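Side-chain contacts in A-adding tRNA nucleotidyltransferase (Aquifex aeolicus, PDB 4WBY), which adds the terminal adenosine to transfer RNAs ending in CC, using ATP and magnesium, to complete their 3' CCA end: residues A[170-175]-A[207-212]; A[158-161]-A[166-169]; A[184-189]-A[227-232]. All coordinates share one frame; numbering follows the deposited sequence.

Contact 1 (A[170-175]-A[207-212]); sequences ALRFAG and INEIKL. With SO4 (sulfate ion), chain D.
R172 and E209 both hold CG anti to the backbone N (chi1 172° in each), and each chain is bent once. R172 bends at chi3 and E209 at chi2. The bends set the guanidinium beside the carboxylate, their planes only 29° apart. The grip is side-on, with one nitrogen for each oxygen. R172 NE gives its hydrogen to E209 OE2 at 2.7 Å. That bond is nearly straight and lies close to the guanidinium plane. R172 NH2 meets E209 OE1 at 3.0 Å through the syn lone pair of that oxygen. A bidentate salt bridge of this kind restricts the rotation of the guanidinium and holds it nearly coplanar with the carboxylate.

The bridge joins helices 165-177 and 203-214, which probably belong to the neck of the head-neck-body-tail architecture. R172 belongs to the ATP-binding run from 163 to 172, so E209 probably acts as a second-shell residue that orients it. A sulfate ion, probably from the crystallisation liquor, is bound beside R172 in a place that could suit a phosphate of the nucleotide.

L212 covers one face of the guanidinium. Its CD1 comes within 3.7 Å of R172 NH2, and its CB lies above the plane, offset toward the rim. R172 CD passes E209 OE2 at 3.5 Å.

The remaining nitrogen, R172 NH1, turns to the sulfate. It donates to SO4 O3 at 3.1 Å with an N-H...O angle of 173°. The same oxygen lies 3.5 Å from F173 CZ, at the edge of the ring. R176 and R35, both ATP-binding residues, also hydrogen-bond to the sulfate.

Contact 2 (A[158-161]-A[166-169]); sequences VSFI and RILR
R166 reaches back to S159 with its NH1, and F160 lays the edge of its ring against the backbone that carries R166. R166 NH1 donates to S159 O at 3.2 Å. The bond is bent, with an N-H...O angle of 143°, and the donor is tilted out of the carbonyl plane. A weak second bond runs from R166 NH1 to S159 OG at 3.1 Å. R166 CD also passes S159 OG at 3.2 Å.

The F160 ring points its CE1 at R166 O, 3.4 Å away and near the ring plane. F160 CD1 also touches R166 CB at 3.8 Å. The same carbon meets I167 CG1 at 3.7 Å, where the two side chains pass at a slant.

The chain of R166 is extended from CG to NE, which gives it the length to span the turn. S159 OG stands anti to its backbone N (chi1 -176°), on the side of its own carbonyl carbon. This puts the hydroxyl and the carbonyl oxygen within range of one nitrogen. E162 forms a salt bridge to that same NH1 and is its strongest polar partner. R166 to R169 belong to the ATP-binding run, and R169 is held by a salt bridge to D119, another ATP-binding residue.

The contact folds the short helix 159-162 back on the first turn of helix 165-177. F160 and I167 both rest on A192 of helix 183-194, and F160 also touches L188 and L189 there. L168 faces helix 203-214 instead.

Contact 3 (A[184-189]-A[227-232]); sequences STEKLL and RKYRVL
E186 and Y229 meet at about a right angle, with the carboxylate and ring planes 67° apart. Y229 OH donates to E186 OE2 at 2.6 Å. The oxygen is approached on its anti side and lies near the plane of the ring, at its edge. E186 stretches out beyond CG, and its CG passes Y229 CE1 at 3.8 Å.

L189 crosses the other end of the tyrosine, also at about a right angle. Its CD2 lies 3.8 Å from Y229 CG. K228 covers one ring face, its CG over the centre of the ring. Its extended chain runs out toward the same carboxylate, but K228 NZ stays 4.2 Å from E186 OE2. A water spans that gap. It donates to E186 OE2 and accepts from K228 NZ.

Y229 lies at the C-terminal end of helix 219-228, where a Schellman motif with R230 at the C' position ends it. The contact thus joins that helix end to helix 183-194.

E186 OE2 receives two hydrogen bonds, from the phenol and the water. Together with the nearby lysine, these would probably stabilise the charged carboxylate, while L189 against the ring supplies the apolar part.

How the contacts relate
From the N terminus, contact 2 comes first. It closes a short loop between helix 159-162 and the start of helix 165-177. Contacts 1 and 3 follow and cross, because segment 184-189 lies between the two segments of contact 1 and segment 227-232 lies beyond them. Contact 1 ties helix 165-177 to helix 203-214. Contact 3 ties helix 183-194 to the end of helix 219-228. Helix 165-177 serves contacts 1 and 2 and also packs against contact 3, where L171 touches Y229 and L189. F160 of contact 2 meets L189, and L168 meets V231. The three contacts pack four longer helices and the short helix 159-162 together, with ATP-binding residues on helix 165-177.

Contact 1 (A[170-175]-A[207-212])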
# COMPACT_ATOMS: atom_id res chain seq x y z
N ALA A 170 1.95 11.85 4.37
CA ALA A 170 1.06 12.36 5.42
C ALA A 170 -0.37 11.92 5.17
O ALA A 170 -1.09 11.53 6.10
CB ALA A 170 1.12 13.88 5.49
N LEU A 171 -0.78 11.97 3.91
CA LEU A 171 -2.15 11.64 3.55
C LEU A 171 -2.38 10.13 3.60
O LEU A 171 -3.47 9.68 3.95
CB LEU A 171 -2.47 12.22 2.17
CG LEU A 171 -2.23 13.73 2.06
CD1 LEU A 171 -2.68 14.27 0.70
CD2 LEU A 171 -2.91 14.48 3.21
N ARG A 172 -1.34 9.35 3.28
CA ARG A 172 -1.46 7.89 3.44
C ARG A 172 -1.69 7.52 4.90
O ARG A 172 -2.59 6.73 5.21
CB ARG A 172 -0.22 7.17 2.90
CG ARG A 172 -0.23 5.67 3.23
CD ARG A 172 0.69 4.87 2.30
NE ARG A 172 2.09 5.28 2.34
CZ ARG A 172 3.00 4.79 3.17
NH1 ARG A 172 2.68 3.87 4.06
NH2 ARG A 172 4.25 5.23 3.10
N PHE A 173 -0.90 8.08 5.82
CA PHE A 173 -1.09 7.74 7.23
C PHE A 173 -2.40 8.31 7.76
O PHE A 173 -3.08 7.64 8.54
CB PHE A 173 0.10 8.21 8.07
CG PHE A 173 1.36 7.45 7.78
CD1 PHE A 173 1.41 6.07 7.93
CD2 PHE A 173 2.50 8.10 7.33
CE1 PHE A 173 2.57 5.35 7.64
CE2 PHE A 173 3.66 7.40 7.05
CZ PHE A 173 3.70 6.02 7.21
N ALA A 174 -2.77 9.52 7.34
CA ALA A 174 -4.04 10.10 7.79
C ALA A 174 -5.21 9.21 7.36
O ALA A 174 -6.10 8.91 8.16
CB ALA A 174 -4.23 11.53 7.26
N GLY A 175 -5.20 8.76 6.11
CA GLY A 175 -6.28 7.92 5.61
C GLY A 175 -6.27 6.53 6.22
O GLY A 175 -7.33 5.99 6.57
N ILE A 207 6.21 8.36 -7.28
CA ILE A 207 5.55 7.19 -7.85
C ILE A 207 5.58 6.03 -6.85
O ILE A 207 4.56 5.35 -6.66
CB ILE A 207 6.22 6.77 -9.19
CG1 ILE A 207 5.66 7.57 -10.38
CG2 ILE A 207 5.97 5.28 -9.49
CD1 ILE A 207 5.58 9.05 -10.20
N ASN A 208 6.71 5.84 -6.19
CA ASN A 208 6.82 4.77 -5.20
C ASN A 208 5.82 4.96 -4.07
O ASN A 208 5.26 3.99 -3.56
CB ASN A 208 8.24 4.68 -4.63
CG ASN A 208 9.23 4.10 -5.61
OD1 ASN A 208 8.85 3.44 -6.58
ND2 ASN A 208 10.51 4.34 -5.36
N GLU A 209 5.59 6.20 -3.68
CA GLU A 209 4.66 6.47 -2.59
C GLU A 209 3.21 6.22 -3.03
O GLU A 209 2.41 5.70 -2.25
CB GLU A 209 4.86 7.89 -2.06
CG GLU A 209 3.84 8.36 -1.04
CD GLU A 209 3.67 7.44 0.16
OE1 GLU A 209 4.63 6.75 0.57
OE2 GLU A 209 2.56 7.41 0.70
N ILE A 210 2.88 6.54 -4.28
CA ILE A 210 1.53 6.25 -4.77
C ILE A 210 1.32 4.73 -4.82
O ILE A 210 0.23 4.23 -4.50
CB ILE A 210 1.27 6.87 -6.15
CG1 ILE A 210 1.36 8.40 -6.04
CG2 ILE A 210 -0.11 6.47 -6.67
CD1 ILE A 210 1.22 9.13 -7.38
N LYS A 211 2.37 3.99 -5.18
CA LYS A 211 2.29 2.54 -5.20
C LYS A 211 2.03 1.99 -3.80
O LYS A 211 1.30 1.02 -3.64
CB LYS A 211 3.57 1.93 -5.80
CG LYS A 211 3.73 2.24 -7.30
CD LYS A 211 5.13 1.99 -7.82
CE LYS A 211 5.49 0.53 -7.77
NZ LYS A 211 6.84 0.29 -8.36
N LEU A 212 2.61 2.62 -2.78
CA LEU A 212 2.33 2.20 -1.41
C LEU A 212 0.89 2.51 -1.02
O LEU A 212 0.22 1.70 -0.37
CB LEU A 212 3.31 2.86 -0.42
CG LEU A 212 4.75 2.35 -0.53
CD1 LEU A 212 5.66 3.07 0.46
CD2 LEU A 212 4.83 0.85 -0.31
S SO4 D . 4.96 1.99 7.07
O1 SO4 D . 5.49 2.59 8.31
O2 SO4 D . 3.61 1.49 7.35
O3 SO4 D . 4.92 2.97 5.98
O4 SO4 D . 5.81 0.87 6.70

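Contact 2 (A[158-161]-A[166-169])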
# COMPACT_ATOMS: atom_id res chain seq x y z
N VAL A 158 10.01 22.73 8.42
CA VAL A 158 10.42 22.72 7.01
C VAL A 158 10.33 21.32 6.39
O VAL A 158 10.80 21.09 5.28
CB VAL A 158 11.85 23.29 6.80
CG1 VAL A 158 11.95 24.72 7.37
CG2 VAL A 158 12.92 22.38 7.35
N SER A 159 9.67 20.39 7.09
CA SER A 159 9.62 18.99 6.67
C SER A 159 9.16 18.75 5.22
O SER A 159 9.75 17.92 4.51
CB SER A 159 8.71 18.22 7.63
OG SER A 159 8.70 16.84 7.32
N PHE A 160 8.12 19.45 4.78
CA PHE A 160 7.62 19.22 3.43
C PHE A 160 8.49 19.91 2.36
O PHE A 160 8.48 19.50 1.21
CB PHE A 160 6.17 19.70 3.28
CG PHE A 160 5.19 18.95 4.15
CD1 PHE A 160 5.06 17.57 4.05
CD2 PHE A 160 4.38 19.64 5.04
CE1 PHE A 160 4.14 16.88 4.85
CE2 PHE A 160 3.47 18.96 5.83
CZ PHE A 160 3.34 17.58 5.74
N ILE A 161 9.20 20.97 2.73
CA ILE A 161 10.14 21.60 1.81
C ILE A 161 11.34 20.68 1.61
O ILE A 161 11.83 20.46 0.50
CB ILE A 161 10.66 22.97 2.33
CG1 ILE A 161 9.52 23.88 2.76
CG2 ILE A 161 11.49 23.67 1.26
CD1 ILE A 161 10.00 25.17 3.44
N ARG A 166 6.85 13.59 1.53
CA ARG A 166 6.12 13.50 2.79
C ARG A 166 4.71 14.07 2.71
O ARG A 166 3.88 13.74 3.54
CB ARG A 166 6.89 14.20 3.91
CG ARG A 166 8.17 13.49 4.29
CD ARG A 166 8.94 14.30 5.31
NE ARG A 166 10.18 13.65 5.68
CZ ARG A 166 11.28 14.31 6.06
NH1 ARG A 166 11.30 15.64 6.11
NH2 ARG A 166 12.37 13.63 6.37
N ILE A 167 4.46 14.94 1.74
CA ILE A 167 3.11 15.43 1.49
C ILE A 167 2.17 14.25 1.23
O ILE A 167 1.10 14.13 1.84
CB ILE A 167 3.06 16.40 0.29
CG1 ILE A 167 3.85 17.68 0.60
CG2 ILE A 167 1.62 16.71 -0.13
CD1 ILE A 167 4.16 18.52 -0.64
N LEU A 168 2.57 13.37 0.32
CA LEU A 168 1.77 12.19 0.03
C LEU A 168 1.75 11.22 1.21
O LEU A 168 0.70 10.64 1.52
CB LEU A 168 2.29 11.47 -1.23
CG LEU A 168 2.22 12.24 -2.56
CD1 LEU A 168 2.67 11.33 -3.70
CD2 LEU A 168 0.83 12.79 -2.84
N ARG A 169 2.89 11.04 1.87
CA ARG A 169 2.97 10.11 3.00
C ARG A 169 2.03 10.54 4.12
O ARG A 169 1.38 9.70 4.75
CB ARG A 169 4.39 10.01 3.54
CG ARG A 169 5.38 9.38 2.58
CD ARG A 169 6.78 9.29 3.20
NE ARG A 169 6.80 8.57 4.47
CZ ARG A 169 7.02 7.27 4.59
NH1 ARG A 169 7.23 6.51 3.52
NH2 ARG A 169 7.02 6.71 5.80

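Contact 3 (A[184-189]-A[227-232])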
# COMPACT_ATOMS: atom_id res chain seq x y z
N SER A 184 -0.98 23.27 12.06
CA SER A 184 0.19 23.82 11.38
C SER A 184 0.69 22.89 10.29
O SER A 184 1.12 23.35 9.23
CB SER A 184 1.31 24.13 12.37
OG SER A 184 1.74 22.97 13.04
N THR A 185 0.64 21.58 10.52
CA THR A 185 1.06 20.63 9.50
C THR A 185 0.20 20.78 8.24
O THR A 185 0.72 20.73 7.12
CB THR A 185 1.00 19.18 10.03
OG1 THR A 185 2.01 19.02 11.03
CG2 THR A 185 1.24 18.15 8.92
N GLU A 186 -1.11 20.98 8.42
CA GLU A 186 -1.98 21.22 7.27
C GLU A 186 -1.59 22.50 6.51
O GLU A 186 -1.57 22.50 5.28
CB GLU A 186 -3.45 21.32 7.71
CG GLU A 186 -4.41 21.44 6.52
CD GLU A 186 -5.85 21.58 6.93
OE1 GLU A 186 -6.13 22.34 7.88
OE2 GLU A 186 -6.72 20.95 6.29
N LYS A 187 -1.30 23.57 7.24
CA LYS A 187 -0.87 24.81 6.59
C LYS A 187 0.40 24.57 5.79
O LYS A 187 0.54 25.05 4.66
CB LYS A 187 -0.61 25.91 7.61
CG LYS A 187 -1.84 26.44 8.29
CD LYS A 187 -1.48 27.51 9.29
CE LYS A 187 -2.69 27.89 10.12
NZ LYS A 187 -2.36 28.86 11.20
N LEU A 188 1.34 23.85 6.39
CA LEU A 188 2.61 23.59 5.73
C LEU A 188 2.42 22.74 4.48
O LEU A 188 3.07 22.97 3.47
CB LEU A 188 3.57 22.89 6.69
CG LEU A 188 4.04 23.76 7.86
CD1 LEU A 188 4.70 22.90 8.93
CD2 LEU A 188 4.99 24.84 7.36
N LEU A 189 1.53 21.76 4.56
CA LEU A 189 1.28 20.88 3.42
C LEU A 189 0.65 21.66 2.28
O LEU A 189 1.09 21.56 1.13
CB LEU A 189 0.41 19.70 3.84
CG LEU A 189 0.18 18.59 2.81
CD1 LEU A 189 0.01 17.22 3.50
CD2 LEU A 189 -1.01 18.88 1.91
N ARG A 227 -7.52 14.36 -3.17
CA ARG A 227 -8.43 15.31 -3.81
C ARG A 227 -8.50 16.62 -3.03
O ARG A 227 -8.34 17.70 -3.60
CB ARG A 227 -9.82 14.69 -3.95
CG ARG A 227 -10.80 15.53 -4.76
CD ARG A 227 -12.08 14.77 -5.05
NE ARG A 227 -12.92 14.61 -3.86
CZ ARG A 227 -13.89 15.46 -3.52
NH1 ARG A 227 -14.13 16.53 -4.26
NH2 ARG A 227 -14.61 15.23 -2.43
N LYS A 228 -8.71 16.52 -1.72
CA LYS A 228 -8.82 17.69 -0.85
C LYS A 228 -7.60 18.62 -0.97
O LYS A 228 -7.76 19.85 -1.00
CB LYS A 228 -9.00 17.26 0.60
CG LYS A 228 -9.10 18.41 1.60
CD LYS A 228 -9.41 17.89 3.00
CE LYS A 228 -9.44 19.02 4.02
NZ LYS A 228 -9.99 18.58 5.33
N TYR A 229 -6.41 18.03 -1.03
CA TYR A 229 -5.18 18.82 -1.03
C TYR A 229 -4.57 18.98 -2.42
O TYR A 229 -3.45 19.51 -2.55
CB TYR A 229 -4.17 18.20 -0.04
CG TYR A 229 -4.70 18.31 1.37
CD1 TYR A 229 -4.83 19.56 1.98
CD2 TYR A 229 -5.10 17.19 2.08
CE1 TYR A 229 -5.34 19.68 3.28
CE2 TYR A 229 -5.60 17.30 3.37
CZ TYR A 229 -5.72 18.54 3.97
OH TYR A 229 -6.23 18.64 5.25
N ARG A 230 -5.31 18.56 -3.44
CA ARG A 230 -4.99 18.83 -4.84
C ARG A 230 -3.62 18.29 -5.26
O ARG A 230 -2.90 18.94 -6.02
CB ARG A 230 -5.04 20.34 -5.11
CG ARG A 230 -6.35 20.99 -4.70
CD ARG A 230 -6.31 22.49 -4.93
NE ARG A 230 -7.49 23.17 -4.39
CZ ARG A 230 -8.59 23.40 -5.08
NH1 ARG A 230 -8.68 23.01 -6.34
NH2 ARG A 230 -9.61 24.03 -4.52
N VAL A 231 -3.28 17.10 -4.80
CA VAL A 231 -1.94 16.61 -5.06
C VAL A 231 -1.77 15.93 -6.42
O VAL A 231 -0.72 16.08 -7.04
CB VAL A 231 -1.46 15.65 -3.95
CG1 VAL A 231 -1.54 16.32 -2.57
CG2 VAL A 231 -2.25 14.38 -3.95
N LEU A 232 -2.79 15.21 -6.92
CA LEU A 232 -2.61 14.45 -8.16
C LEU A 232 -2.45 15.37 -9.37
O LEU A 232 -1.77 15.03 -10.34
CB LEU A 232 -3.78 13.50 -8.40
CG LEU A 232 -3.85 12.29 -7.47
CD1 LEU A 232 -5.14 11.51 -7.69
CD2 LEU A 232 -2.62 11.40 -7.64
O HOH W 1 -9.22 20.62 7.11